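Long-range contacts in FACT-Spt16 (Cicer arietinum, PDB 5CE6), which probably serves as the histone-binding N-terminal domain of the FACT chaperone subunit Spt16, whose complex helps reorganise nucleosomes during transcription: residues K34-H39 with N189-L194; D46-S51 with S185-G190; Y205-A210 with D441-I446; D322-K327 with H414-K419; Y329-K334 with S358-D363. All blocks are in the same frame, centred on the assembly; numbering follows the deposited sequence. Where two conformers were deposited one is given.

Contact 1: K34-H39 with N189-L194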
# COMPACT_ATOMS: atom_id res chain seq x y z
N LYS A 34 19.10 3.50 -13.04
CA LYS A 34 19.03 3.40 -14.49
C LYS A 34 17.58 3.29 -14.95
O LYS A 34 17.15 3.98 -15.88
CB LYS A 34 19.82 2.18 -14.97
CG LYS A 34 20.19 2.20 -16.44
CD LYS A 34 21.65 1.81 -16.62
CE LYS A 34 22.04 0.67 -15.68
NZ LYS A 34 23.51 0.47 -15.62
N ALA A 35 16.82 2.42 -14.28
CA ALA A 35 15.41 2.22 -14.59
C ALA A 35 14.65 3.53 -14.47
O ALA A 35 13.85 3.88 -15.35
CB ALA A 35 14.80 1.17 -13.68
N PHE A 36 14.91 4.26 -13.39
CA PHE A 36 14.31 5.57 -13.15
C PHE A 36 14.67 6.57 -14.27
O PHE A 36 13.78 7.15 -14.90
CB PHE A 36 14.77 6.09 -11.77
CG PHE A 36 14.31 7.49 -11.44
CD1 PHE A 36 13.10 7.99 -11.91
CD2 PHE A 36 15.10 8.31 -10.65
CE1 PHE A 36 12.69 9.27 -11.60
CE2 PHE A 36 14.69 9.60 -10.33
CZ PHE A 36 13.49 10.08 -10.80
N TYR A 37 15.96 6.78 -14.53
CA TYR A 37 16.36 7.74 -15.56
C TYR A 37 15.85 7.37 -16.96
O TYR A 37 15.48 8.25 -17.74
CB TYR A 37 17.88 7.95 -15.57
CG TYR A 37 18.32 9.07 -14.66
CD1 TYR A 37 18.19 8.95 -13.28
CD2 TYR A 37 18.84 10.24 -15.18
CE1 TYR A 37 18.58 9.98 -12.44
CE2 TYR A 37 19.24 11.28 -14.34
CZ TYR A 37 19.10 11.14 -12.97
OH TYR A 37 19.49 12.15 -12.13
N SER A 38 15.82 6.08 -17.25
CA SER A 38 15.28 5.60 -18.53
C SER A 38 13.80 5.91 -18.67
O SER A 38 13.36 6.44 -19.69
CB SER A 38 15.50 4.09 -18.66
OG SER A 38 16.87 3.81 -18.92
N HIS A 39 13.04 5.58 -17.63
CA HIS A 39 11.58 5.75 -17.64
C HIS A 39 11.26 7.23 -17.71
O HIS A 39 10.38 7.66 -18.47
CB HIS A 39 10.98 5.13 -16.38
CG HIS A 39 9.50 4.94 -16.43
ND1 HIS A 39 8.61 5.97 -16.22
CD2 HIS A 39 8.75 3.84 -16.65
CE1 HIS A 39 7.38 5.52 -16.32
NE2 HIS A 39 7.43 4.22 -16.58
N ASN A 189 2.30 10.11 -11.04
CA ASN A 189 1.96 9.09 -12.01
C ASN A 189 3.21 8.46 -12.62
O ASN A 189 3.17 7.32 -13.09
CB ASN A 189 1.06 9.65 -13.11
CG ASN A 189 -0.31 10.05 -12.59
OD1 ASN A 189 -0.75 9.56 -11.56
ND2 ASN A 189 -0.98 10.93 -13.32
N GLY A 190 4.31 9.19 -12.60
CA GLY A 190 5.55 8.65 -13.11
C GLY A 190 6.08 7.61 -12.14
O GLY A 190 6.43 6.49 -12.53
N PHE A 191 6.14 7.98 -10.86
CA PHE A 191 6.56 7.04 -9.83
C PHE A 191 5.64 5.82 -9.75
O PHE A 191 6.11 4.69 -9.56
CB PHE A 191 6.68 7.74 -8.48
CG PHE A 191 7.87 8.64 -8.38
CD1 PHE A 191 9.15 8.13 -8.56
CD2 PHE A 191 7.72 9.99 -8.13
CE1 PHE A 191 10.26 8.95 -8.47
CE2 PHE A 191 8.82 10.82 -8.04
CZ PHE A 191 10.10 10.30 -8.21
N SER A 192 4.34 6.04 -9.90
CA SER A 192 3.36 4.95 -9.90
C SER A 192 3.66 3.92 -10.99
O SER A 192 3.64 2.71 -10.74
CB SER A 192 1.94 5.50 -10.06
OG SER A 192 1.01 4.44 -10.23
N ALA A 193 3.94 4.40 -12.20
CA ALA A 193 4.31 3.53 -13.31
C ALA A 193 5.63 2.82 -13.01
O ALA A 193 5.78 1.62 -13.26
CB ALA A 193 4.41 4.33 -14.60
N LEU A 194 6.59 3.56 -12.47
CA LEU A 194 7.89 3.02 -12.14
C LEU A 194 7.81 1.88 -11.12
O LEU A 194 8.50 0.86 -11.25
CB LEU A 194 8.80 4.13 -11.60
CG LEU A 194 10.26 3.78 -11.38
CD1 LEU A 194 10.93 3.39 -12.69
CD2 LEU A 194 10.97 4.99 -10.77

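Contact 2: D46-S51 with S185-G190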
# COMPACT_ATOMS: atom_id res chain seq x y z
N ASP A 46 4.60 12.48 -20.98
CA ASP A 46 3.38 11.72 -20.74
C ASP A 46 3.12 11.44 -19.26
O ASP A 46 1.98 11.51 -18.80
CB ASP A 46 3.44 10.41 -21.52
CG ASP A 46 2.06 9.90 -21.91
OD1 ASP A 46 1.09 10.68 -21.84
OD2 ASP A 46 1.96 8.71 -22.29
N LEU A 47 4.18 11.13 -18.52
CA LEU A 47 4.05 10.70 -17.13
C LEU A 47 4.86 11.56 -16.17
O LEU A 47 4.57 11.61 -14.98
CB LEU A 47 4.49 9.24 -16.99
CG LEU A 47 3.61 8.21 -17.69
CD1 LEU A 47 4.12 6.82 -17.39
CD2 LEU A 47 2.17 8.37 -17.25
N TRP A 48 5.88 12.24 -16.69
CA TRP A 48 6.78 12.99 -15.82
C TRP A 48 6.66 14.51 -15.97
O TRP A 48 7.59 15.24 -15.66
CB TRP A 48 8.23 12.54 -16.04
CG TRP A 48 8.45 11.12 -15.66
CD1 TRP A 48 8.47 10.04 -16.50
CD2 TRP A 48 8.66 10.59 -14.34
NE1 TRP A 48 8.69 8.89 -15.79
CE2 TRP A 48 8.81 9.20 -14.46
CE3 TRP A 48 8.74 11.17 -13.07
CZ2 TRP A 48 9.04 8.37 -13.36
CZ3 TRP A 48 8.96 10.34 -11.97
CH2 TRP A 48 9.11 8.96 -12.13
N GLY A 49 5.49 14.95 -16.43
CA GLY A 49 5.17 16.37 -16.52
C GLY A 49 6.18 17.26 -17.21
O GLY A 49 6.34 18.42 -16.83
N SER A 50 6.87 16.71 -18.22
CA SER A 50 7.90 17.44 -18.97
C SER A 50 9.04 17.98 -18.09
O SER A 50 9.65 19.01 -18.42
CB SER A 50 7.28 18.58 -19.79
OG SER A 50 6.51 18.07 -20.86
N SER A 51 9.31 17.30 -16.99
CA SER A 51 10.27 17.81 -16.01
C SER A 51 11.73 17.64 -16.42
O SER A 51 12.13 16.61 -16.97
CB SER A 51 10.04 17.17 -14.64
OG SER A 51 10.02 15.75 -14.73
N SER A 185 5.56 20.49 -11.88
CA SER A 185 4.68 19.44 -12.40
C SER A 185 4.52 18.28 -11.43
O SER A 185 5.49 17.82 -10.82
CB SER A 185 5.22 18.90 -13.72
OG SER A 185 5.21 19.89 -14.73
N ASP A 186 3.29 17.78 -11.29
CA ASP A 186 3.05 16.59 -10.49
C ASP A 186 3.61 15.40 -11.25
O ASP A 186 3.33 15.23 -12.44
CB ASP A 186 1.55 16.41 -10.23
CG ASP A 186 1.24 15.25 -9.30
OD1 ASP A 186 2.16 14.69 -8.68
OD2 ASP A 186 0.04 14.90 -9.16
N VAL A 187 4.43 14.60 -10.58
CA VAL A 187 5.00 13.41 -11.22
C VAL A 187 4.62 12.13 -10.48
O VAL A 187 5.26 11.09 -10.66
CB VAL A 187 6.53 13.50 -11.38
CG1 VAL A 187 6.89 14.62 -12.32
CG2 VAL A 187 7.21 13.71 -10.03
N ALA A 188 3.57 12.18 -9.67
CA ALA A 188 3.14 10.99 -8.93
C ALA A 188 2.86 9.82 -9.87
O ALA A 188 3.15 8.66 -9.54
CB ALA A 188 1.93 11.30 -8.06
N ASN A 189 2.30 10.11 -11.04
CA ASN A 189 1.96 9.09 -12.01
C ASN A 189 3.21 8.46 -12.62
O ASN A 189 3.17 7.32 -13.09
CB ASN A 189 1.06 9.65 -13.11
CG ASN A 189 -0.31 10.05 -12.59
OD1 ASN A 189 -0.75 9.56 -11.56
ND2 ASN A 189 -0.98 10.93 -13.32
N GLY A 190 4.31 9.19 -12.60
CA GLY A 190 5.55 8.65 -13.11
C GLY A 190 6.08 7.61 -12.14
O GLY A 190 6.43 6.49 -12.53

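Contact 3: Y205-A210 with D441-I446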
# COMPACT_ATOMS: atom_id res chain seq x y z
N TYR A 205 9.73 -10.79 -1.61
CA TYR A 205 9.45 -10.11 -0.34
C TYR A 205 7.95 -9.97 -0.09
O TYR A 205 7.50 -10.14 1.04
CB TYR A 205 10.15 -8.74 -0.28
CG TYR A 205 11.66 -8.85 -0.44
CD1 TYR A 205 12.33 -10.04 -0.12
CD2 TYR A 205 12.41 -7.78 -0.90
CE1 TYR A 205 13.70 -10.14 -0.26
CE2 TYR A 205 13.80 -7.89 -1.05
CZ TYR A 205 14.43 -9.07 -0.72
OH TYR A 205 15.79 -9.20 -0.87
N ILE A 206 7.18 -9.67 -1.13
CA ILE A 206 5.72 -9.59 -0.99
C ILE A 206 5.13 -10.95 -0.64
O ILE A 206 4.23 -11.04 0.21
CB ILE A 206 5.07 -9.02 -2.28
CG1 ILE A 206 5.53 -7.57 -2.49
CG2 ILE A 206 3.54 -9.13 -2.23
CD1 ILE A 206 5.15 -6.95 -3.84
N LYS A 207 5.61 -12.01 -1.27
CA LYS A 207 5.14 -13.35 -0.93
C LYS A 207 5.48 -13.72 0.51
O LYS A 207 4.67 -14.33 1.20
CB LYS A 207 5.74 -14.40 -1.87
CG LYS A 207 5.23 -14.31 -3.29
CD LYS A 207 5.94 -15.35 -4.16
CE LYS A 207 5.27 -15.55 -5.51
NZ LYS A 207 5.97 -16.61 -6.30
N ARG A 208 6.69 -13.36 0.96
CA ARG A 208 7.08 -13.59 2.36
C ARG A 208 6.11 -12.85 3.28
O ARG A 208 5.61 -13.42 4.24
CB ARG A 208 8.51 -13.13 2.64
CG ARG A 208 9.58 -13.83 1.78
CD ARG A 208 9.85 -15.27 2.22
NE ARG A 208 10.84 -15.93 1.35
CZ ARG A 208 10.53 -16.80 0.40
NH1 ARG A 208 9.26 -17.13 0.19
NH2 ARG A 208 11.48 -17.35 -0.35
N ALA A 209 5.85 -11.59 2.97
CA ALA A 209 4.94 -10.76 3.75
C ALA A 209 3.55 -11.39 3.76
O ALA A 209 2.93 -11.53 4.82
CB ALA A 209 4.87 -9.36 3.18
N ALA A 210 3.07 -11.77 2.58
CA ALA A 210 1.74 -12.37 2.45
C ALA A 210 1.61 -13.71 3.16
O ALA A 210 0.54 -14.04 3.68
CB ALA A 210 1.36 -12.51 0.98
N ASP A 441 -1.28 -15.49 -9.05
CA ASP A 441 -1.04 -16.18 -7.79
C ASP A 441 -1.73 -15.47 -6.64
O ASP A 441 -1.45 -14.31 -6.38
CB ASP A 441 0.46 -16.24 -7.47
CG ASP A 441 1.24 -17.05 -8.48
OD1 ASP A 441 0.62 -17.89 -9.17
OD2 ASP A 441 2.47 -16.85 -8.59
N VAL A 442 -2.63 -16.16 -5.95
CA VAL A 442 -3.24 -15.58 -4.75
C VAL A 442 -2.35 -16.00 -3.59
O VAL A 442 -2.38 -17.14 -3.17
CB VAL A 442 -4.66 -16.08 -4.51
CG1 VAL A 442 -5.24 -15.44 -3.24
CG2 VAL A 442 -5.55 -15.73 -5.70
N VAL A 443 -1.52 -15.08 -3.10
CA VAL A 443 -0.47 -15.45 -2.16
C VAL A 443 -0.91 -15.38 -0.70
O VAL A 443 -0.14 -15.68 0.21
CB VAL A 443 0.85 -14.67 -2.39
CG1 VAL A 443 1.52 -15.12 -3.68
CG2 VAL A 443 0.61 -13.17 -2.42
N THR A 444 -2.17 -15.00 -0.48
CA THR A 444 -2.78 -15.07 0.84
C THR A 444 -3.84 -16.18 0.89
O THR A 444 -4.80 -16.09 1.66
CB THR A 444 -3.48 -13.75 1.19
OG1 THR A 444 -4.25 -13.32 0.06
CG2 THR A 444 -2.46 -12.67 1.51
N SER A 445 -3.67 -17.20 0.06
CA SER A 445 -4.60 -18.33 0.09
C SER A 445 -4.38 -19.14 1.38
O SER A 445 -3.31 -19.70 1.59
CB SER A 445 -4.38 -19.22 -1.13
OG SER A 445 -5.47 -20.12 -1.30
N ILE A 446 -5.39 -19.20 2.24
CA ILE A 446 -5.24 -19.85 3.55
C ILE A 446 -6.33 -20.87 3.85
O ILE A 446 -6.45 -21.35 4.98
CB ILE A 446 -5.22 -18.84 4.70
CG1 ILE A 446 -6.48 -17.97 4.67
CG2 ILE A 446 -3.97 -17.98 4.63
CD1 ILE A 446 -6.59 -17.05 5.88
O HOH W 1 2.74 -16.20 0.14

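Contact 4: D322-K327 with H414-K419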
# COMPACT_ATOMS: atom_id res chain seq x y z
N ASP A 322 -28.12 -14.64 9.07
CA ASP A 322 -29.47 -14.68 8.52
C ASP A 322 -29.40 -14.87 7.00
O ASP A 322 -28.31 -14.87 6.43
CB ASP A 322 -30.30 -13.46 8.99
CG ASP A 322 -29.91 -12.15 8.32
OD1 ASP A 322 -29.41 -12.14 7.18
OD2 ASP A 322 -30.14 -11.09 8.95
N PRO A 323 -30.55 -15.08 6.34
CA PRO A 323 -30.46 -15.38 4.91
C PRO A 323 -29.85 -14.28 4.04
O PRO A 323 -29.25 -14.59 3.01
CB PRO A 323 -31.92 -15.60 4.52
CG PRO A 323 -32.53 -16.13 5.75
CD PRO A 323 -31.90 -15.36 6.86
N ILE A 324 -30.00 -13.02 4.45
CA ILE A 324 -29.50 -11.91 3.65
C ILE A 324 -27.99 -11.82 3.82
O ILE A 324 -27.25 -11.64 2.85
CB ILE A 324 -30.16 -10.58 4.05
CG1 ILE A 324 -31.68 -10.68 3.85
CG2 ILE A 324 -29.59 -9.43 3.24
CD1 ILE A 324 -32.43 -9.41 4.17
N GLN A 325 -27.54 -11.96 5.06
CA GLN A 325 -26.10 -11.93 5.36
C GLN A 325 -25.40 -13.08 4.64
O GLN A 325 -24.30 -12.91 4.11
CB GLN A 325 -25.86 -12.02 6.86
CG GLN A 325 -26.35 -10.80 7.67
CD GLN A 325 -26.38 -11.07 9.17
OE1 GLN A 325 -26.57 -12.20 9.60
NE2 GLN A 325 -26.21 -10.01 9.96
N SER A 326 -26.04 -14.25 4.60
CA SER A 326 -25.46 -15.42 3.99
C SER A 326 -25.37 -15.25 2.48
O SER A 326 -24.32 -15.51 1.89
CB SER A 326 -26.32 -16.66 4.28
OG SER A 326 -26.35 -16.94 5.67
N LYS A 327 -26.47 -14.83 1.87
CA LYS A 327 -26.50 -14.59 0.43
C LYS A 327 -25.48 -13.53 0.04
O LYS A 327 -24.72 -13.71 -0.91
CB LYS A 327 -27.89 -14.15 -0.03
CG LYS A 327 -27.92 -13.79 -1.52
CD LYS A 327 -29.29 -13.32 -2.00
CE LYS A 327 -29.22 -12.93 -3.48
NZ LYS A 327 -30.50 -12.40 -4.04
N HIS A 414 -28.72 -4.18 4.75
CA HIS A 414 -29.63 -4.32 5.87
C HIS A 414 -29.93 -5.80 6.12
O HIS A 414 -30.31 -6.52 5.20
CB HIS A 414 -30.92 -3.54 5.62
CG HIS A 414 -30.74 -2.06 5.68
ND1 HIS A 414 -31.45 -1.26 6.54
CD2 HIS A 414 -29.91 -1.23 5.00
CE1 HIS A 414 -31.08 0.00 6.38
NE2 HIS A 414 -30.14 0.04 5.46
N CYS A 415 -29.74 -6.24 7.36
CA CYS A 415 -30.00 -7.63 7.71
C CYS A 415 -31.49 -7.88 7.84
O CYS A 415 -32.30 -6.94 7.79
CB CYS A 415 -29.27 -8.03 9.01
SG CYS A 415 -29.96 -7.37 10.53
N GLU A 416 -31.86 -9.14 8.00
CA GLU A 416 -33.26 -9.50 8.04
C GLU A 416 -33.99 -8.93 9.25
O GLU A 416 -34.98 -8.21 9.10
CB GLU A 416 -33.41 -11.02 7.98
CG GLU A 416 -34.85 -11.47 7.98
CD GLU A 416 -35.02 -12.84 7.38
OE1 GLU A 416 -35.63 -13.70 8.04
OE2 GLU A 416 -34.53 -13.06 6.24
N ASN A 417 -33.52 -9.27 10.44
CA ASN A 417 -34.17 -8.76 11.65
C ASN A 417 -33.60 -7.41 12.01
O ASN A 417 -32.48 -7.32 12.51
CB ASN A 417 -34.02 -9.73 12.82
CG ASN A 417 -34.61 -9.17 14.11
OD1 ASN A 417 -35.60 -8.43 14.10
ND2 ASN A 417 -34.00 -9.52 15.24
N SER A 418 -34.37 -6.36 11.76
CA SER A 418 -33.87 -5.00 11.93
C SER A 418 -33.77 -4.58 13.40
O SER A 418 -33.22 -3.52 13.72
CB SER A 418 -34.73 -4.02 11.12
OG SER A 418 -36.11 -4.19 11.41
N LYS A 419 -34.27 -5.42 14.31
CA LYS A 419 -34.08 -5.17 15.73
C LYS A 419 -32.68 -5.61 16.16
O LYS A 419 -32.25 -5.32 17.28
CB LYS A 419 -35.16 -5.87 16.56
O HOH W 2 -31.32 -10.95 11.50

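Contact 5: Y329-K334 with S358-D363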
# COMPACT_ATOMS: atom_id res chain seq x y z
N TYR A 329 -22.80 -12.65 1.46
CA TYR A 329 -21.43 -13.13 1.55
C TYR A 329 -21.09 -14.00 0.35
O TYR A 329 -20.01 -13.86 -0.22
CB TYR A 329 -21.14 -13.87 2.87
CG TYR A 329 -19.71 -14.35 2.90
CD1 TYR A 329 -19.38 -15.62 2.47
CD2 TYR A 329 -18.69 -13.51 3.32
CE1 TYR A 329 -18.09 -16.05 2.46
CE2 TYR A 329 -17.38 -13.93 3.30
CZ TYR A 329 -17.09 -15.20 2.88
OH TYR A 329 -15.79 -15.63 2.86
N GLU A 330 -22.00 -14.90 -0.03
CA GLU A 330 -21.77 -15.76 -1.18
C GLU A 330 -21.55 -14.94 -2.44
O GLU A 330 -20.64 -15.24 -3.23
CB GLU A 330 -22.95 -16.73 -1.37
CG GLU A 330 -23.09 -17.72 -0.23
CD GLU A 330 -24.12 -18.79 -0.52
OE1 GLU A 330 -23.72 -19.96 -0.67
OE2 GLU A 330 -25.31 -18.46 -0.60
N VAL A 331 -22.36 -13.89 -2.59
CA VAL A 331 -22.26 -13.01 -3.75
C VAL A 331 -20.94 -12.22 -3.74
O VAL A 331 -20.26 -12.10 -4.77
CB VAL A 331 -23.46 -12.06 -3.84
CG1 VAL A 331 -23.29 -11.08 -5.00
CG2 VAL A 331 -24.75 -12.86 -4.01
N LEU A 332 -20.57 -11.71 -2.57
CA LEU A 332 -19.30 -10.99 -2.43
C LEU A 332 -18.12 -11.87 -2.81
O LEU A 332 -17.21 -11.43 -3.50
CB LEU A 332 -19.12 -10.46 -1.01
CG LEU A 332 -17.82 -9.66 -0.84
CD1 LEU A 332 -17.90 -8.41 -1.70
CD2 LEU A 332 -17.61 -9.29 0.62
N LEU A 333 -18.12 -13.11 -2.33
CA LEU A 333 -17.05 -14.04 -2.66
C LEU A 333 -16.94 -14.29 -4.17
O LEU A 333 -15.84 -14.27 -4.74
CB LEU A 333 -17.23 -15.36 -1.90
CG LEU A 333 -16.26 -16.50 -2.24
CD1 LEU A 333 -14.81 -16.06 -2.03
CD2 LEU A 333 -16.58 -17.70 -1.38
N LYS A 334 -18.08 -14.50 -4.82
CA LYS A 334 -18.10 -14.76 -6.26
C LYS A 334 -17.63 -13.51 -7.01
O LYS A 334 -16.91 -13.61 -8.01
CB LYS A 334 -19.52 -15.17 -6.68
CG LYS A 334 -19.69 -15.55 -8.14
CD LYS A 334 -21.13 -16.02 -8.37
CE LYS A 334 -21.42 -16.29 -9.84
NZ LYS A 334 -22.81 -16.82 -10.00
N SER A 358 -20.87 -7.07 -12.58
CA SER A 358 -21.68 -7.99 -13.38
C SER A 358 -22.20 -9.17 -12.55
O SER A 358 -23.34 -9.63 -12.74
CB SER A 358 -20.90 -8.51 -14.58
OG SER A 358 -20.63 -7.48 -15.51
N VAL A 359 -21.36 -9.65 -11.64
CA VAL A 359 -21.74 -10.74 -10.75
C VAL A 359 -22.88 -10.31 -9.82
O VAL A 359 -23.87 -11.03 -9.66
CB VAL A 359 -20.54 -11.21 -9.91
CG1 VAL A 359 -21.00 -12.01 -8.70
CG2 VAL A 359 -19.58 -12.02 -10.76
N VAL A 360 -22.73 -9.14 -9.20
CA VAL A 360 -23.75 -8.66 -8.28
C VAL A 360 -25.05 -8.35 -9.04
O VAL A 360 -26.14 -8.67 -8.56
CB VAL A 360 -23.26 -7.45 -7.46
CG1 VAL A 360 -24.31 -7.05 -6.43
CG2 VAL A 360 -21.96 -7.80 -6.74
N GLU A 361 -24.93 -7.76 -10.22
CA GLU A 361 -26.12 -7.44 -11.02
C GLU A 361 -26.93 -8.70 -11.36
O GLU A 361 -28.17 -8.68 -11.36
CB GLU A 361 -25.73 -6.68 -12.30
CG GLU A 361 -26.92 -6.32 -13.21
CD GLU A 361 -27.86 -5.29 -12.61
OE1 GLU A 361 -29.04 -5.23 -13.05
OE2 GLU A 361 -27.43 -4.53 -11.71
N LYS A 362 -26.23 -9.80 -11.63
CA LYS A 362 -26.90 -11.06 -11.94
C LYS A 362 -27.52 -11.73 -10.72
O LYS A 362 -28.69 -12.13 -10.75
CB LYS A 362 -25.93 -12.04 -12.63
CG LYS A 362 -26.51 -13.44 -12.83
CD LYS A 362 -25.68 -14.27 -13.80
CE LYS A 362 -26.21 -15.69 -13.94
NZ LYS A 362 -27.66 -15.72 -14.30
N ASP A 363 -26.75 -11.84 -9.64
CA ASP A 363 -27.14 -12.67 -8.50
C ASP A 363 -27.89 -11.91 -7.40
O ASP A 363 -28.68 -12.50 -6.66
CB ASP A 363 -25.92 -13.38 -7.91
CG ASP A 363 -25.39 -14.50 -8.79
OD1 ASP A 363 -26.02 -14.83 -9.82
OD2 ASP A 363 -24.35 -15.08 -8.42

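Contact 1: K34-H39 with N189-L194
Phe36, His39 and Leu194 form the centre of an apolar helix-on-helix contact in the N-terminal lobe, an alpha/beta domain of the AMP_N-like clan built on a mixed six-stranded sheet. Helix 26-42 and helix 188-196 are joined on one side of that sheet. The axes of the two short segments pass 10.7 Å apart, at 129° between their directions, a spacing wide enough for large side chains to lie between the backbones. Leu194 fills much of it with its two methyls: CD2 sits 3.9 Å from Phe36 CD1, while CD1 reaches the turn carrying Ala35 and Phe36. With CG anti to the backbone N (chi1 -172°), its branch point is carried to the Phe36 side chain, and a branched leucine suits a place that must touch both a ring and a helix backbone. Phe36 and Phe191 meet obliquely, with Phe36 CE1 4.0 Å from Phe191 CE1 and the ring planes 33° apart. Below them the pair rests on Ile54 of strand 53-58, and Trp48 adds a further ring. Histidine suits the other end because it is both flat and polar. His39 ND1 accepts from the indole N-H of Trp48, which helps hold the ring's rotation, while the CE1-NE2 side packs on Ala193. This small residue lets the imidazole come close, its CB lying 3.6 Å from both CE1 and NE2 of His39.

Contact 2: D46-S51 with S185-G190
Ser185, next to last in strand 183-186, makes the one direct hydrogen bond between the two segments: its OG donates to Gly49 O at 2.8 Å, in the carbonyl plane and on a lone pair. With OG anti to the carbonyl carbon (chi1 -65°) it reaches that oxygen. Ser185 CB lies close to Gly49 CA, leaving no room for a side chain there, and the positive phi also favours glycine. Asp186 turns the other way; its OD1 accepts from Ala188 N in an Asx turn at the start of helix 188-196. Val187, at the N-cap position, packs its CB 3.6 Å from Trp48 CE3 with the two side chains at about a right angle, and its CG1 lies 3.5 Å from Trp48 O. That carbonyl belongs to the type I' turn of Trp48 to Ser51, where it accepts from both the N and the OG of Ser51. The strand-to-helix step of the N-terminal lobe is thus packed against the loop that leads from helix 26-42 into strand 53-58. Asn189 lies at the margin, its CB and backbone beside Leu47. Gly190 CA then sits over one face of the indole, a CH-pi contact 3.5 Å from the centroid of the six-membered ring of Trp48 and 13° off its normal. With no CB, the helix backbone can come down onto the ring, and Gly190 C approaches Trp48 CZ2 to 3.3 Å.

Contact 3: Y205-A210 with D441-I446
Ala210 and Val443 touch methyl to methyl, CB of the first 3.5 Å from CG2 of the second. An alanine suits this point because its single CB lets the type I turn of Val442 to Ser445 that ends strand 440-442 approach the helix closely; the same CB also meets Thr444 CG2 at 3.9 Å. The other branch of Val443, CG1, lies 3.8 Å from Lys207 CG, where the lysine's extended chain passes at about a right angle to the valine. Lysine fits here by lending its methylenes to the packing while its charged end runs on past Val443 to lie near Asp441. Its NZ remains 4.2 Å from Asp441 OD2, too far for a salt bridge, although the attraction between the two charges probably favours this course. One water donates to Lys207 O and to Val443 O, each at 2.9 Å, a water-mediated bridge between the two carbonyl oxygens. Further out, Asp441 OD1 is paired with Lys439. Thr444 OG1 is hydrogen-bonded to Asp431 and to the backbone of Thr432, with its CG2 turned anti to the carbonyl carbon and lying near Ala210. Val443 is itself bonded through its backbone to Thr432 of strand 424-435, and Ala210 also rests on Ser311 of strand 309-319. A long helix, 200-230, laid against strands 309-319 and 424-435 is consistent with the pita-bread fold of the M24 metallopeptidase family.

Contact 4: D322-K327 with H414-K419
Asp322 and Glu416 hold the tight part of this contact: the backbone N of Glu416 donates to Asp322 OD2 at 2.8 Å, at 157°, arriving from above the carboxylate plane. Cys415 CB presses against the same oxygen, and a water donates to OD2 and accepts from Asn417 N. The other oxygen, OD1, caps the helix, taking Gln325 N at 2.8 Å nearly along its C-O axis. Gln325 OE1 answers with a bond from Asp322 N, which completes a capping box. Asp322 CG lies between its backbone N and carbonyl carbon (chi1 73°), which brings the carboxylate to the first N-H groups of the helix. Aspartate suits an N-cap, where the helix end and the donors probably stabilise its charge, and Pro323 suits the first turn, having no N-H to satisfy. The outer side is looser. Glu416 is exposed and its OE2 lies 3.5 Å from Pro323 CD, while Ile324 CG2 lies 3.6 Å from His414 O. Gln325 also bonds Ala295 O through NE2, and Ala295, with Ser420 and Asn422 of the Cys415 loop, binds the potassium ion. Within the M24-like lobe, the contact joins the start of helix 323-342 to the loop between strands 403-414 and 424-435.

Contact 5: Y329-K334 with S358-D363
Asp363 offers its flat carboxylate to Lys334: NZ meets OD2 at 2.8 Å on the syn lone pair, the side of OD1, in a salt bridge. OD1 itself is 3.8 Å from that nitrogen, so one oxygen takes the bond. The lysine crosses the aspartate at about a right angle, and its CD comes within 3.4 Å of Asp363 OD2. Lys334 is extended throughout, with CG anti to the backbone N (chi1 -177°), which lets its methylenes lie beside Val359; Lys334 CG is 3.8 Å from Val359 CG1. A long side chain with a charged end suits this exposed position, where its methylenes lie against the valine and its end still reaches the last turn of the other helix. Helices 323-342 and 349-363 are packed here as a nearly antiparallel pair, their segments 147° apart in direction, on one side of the sheet of the M24-like lobe. Nearer that sheet the contact turns apolar. Val331 CG1 meets Val360 CG2 at 3.9 Å, and both valines touch Phe410 of strand 403-414. Beta-branched residues suit the seam, since each offers two methyls: the other one of Val331, CG2, lies 4.1 Å from Asp363 CB.

How the contacts relate
Contacts 1 and 2 belong to the N-terminal lobe and share Asn189 and Gly190 of helix 188-196; contact 2 is the more buried, and its Trp48 packs against the aromatic rings of contact 1. Contacts 3, 4 and 5 lie in the M24-like lobe. Contacts 4 and 5 use successive parts of helix 323-342, about 16 Å apart between centres, and meet where Lys327 NZ makes a weak hydrogen bond to Asp363 O; both are nested in the loop contact 3 closes. Chemistry follows place: rings and glycine in the N-terminal lobe, small methyls and a water in contact 3, valines edged by a salt bridge in contact 5, and capping bonds in contact 4, where half the touching residues are exposed.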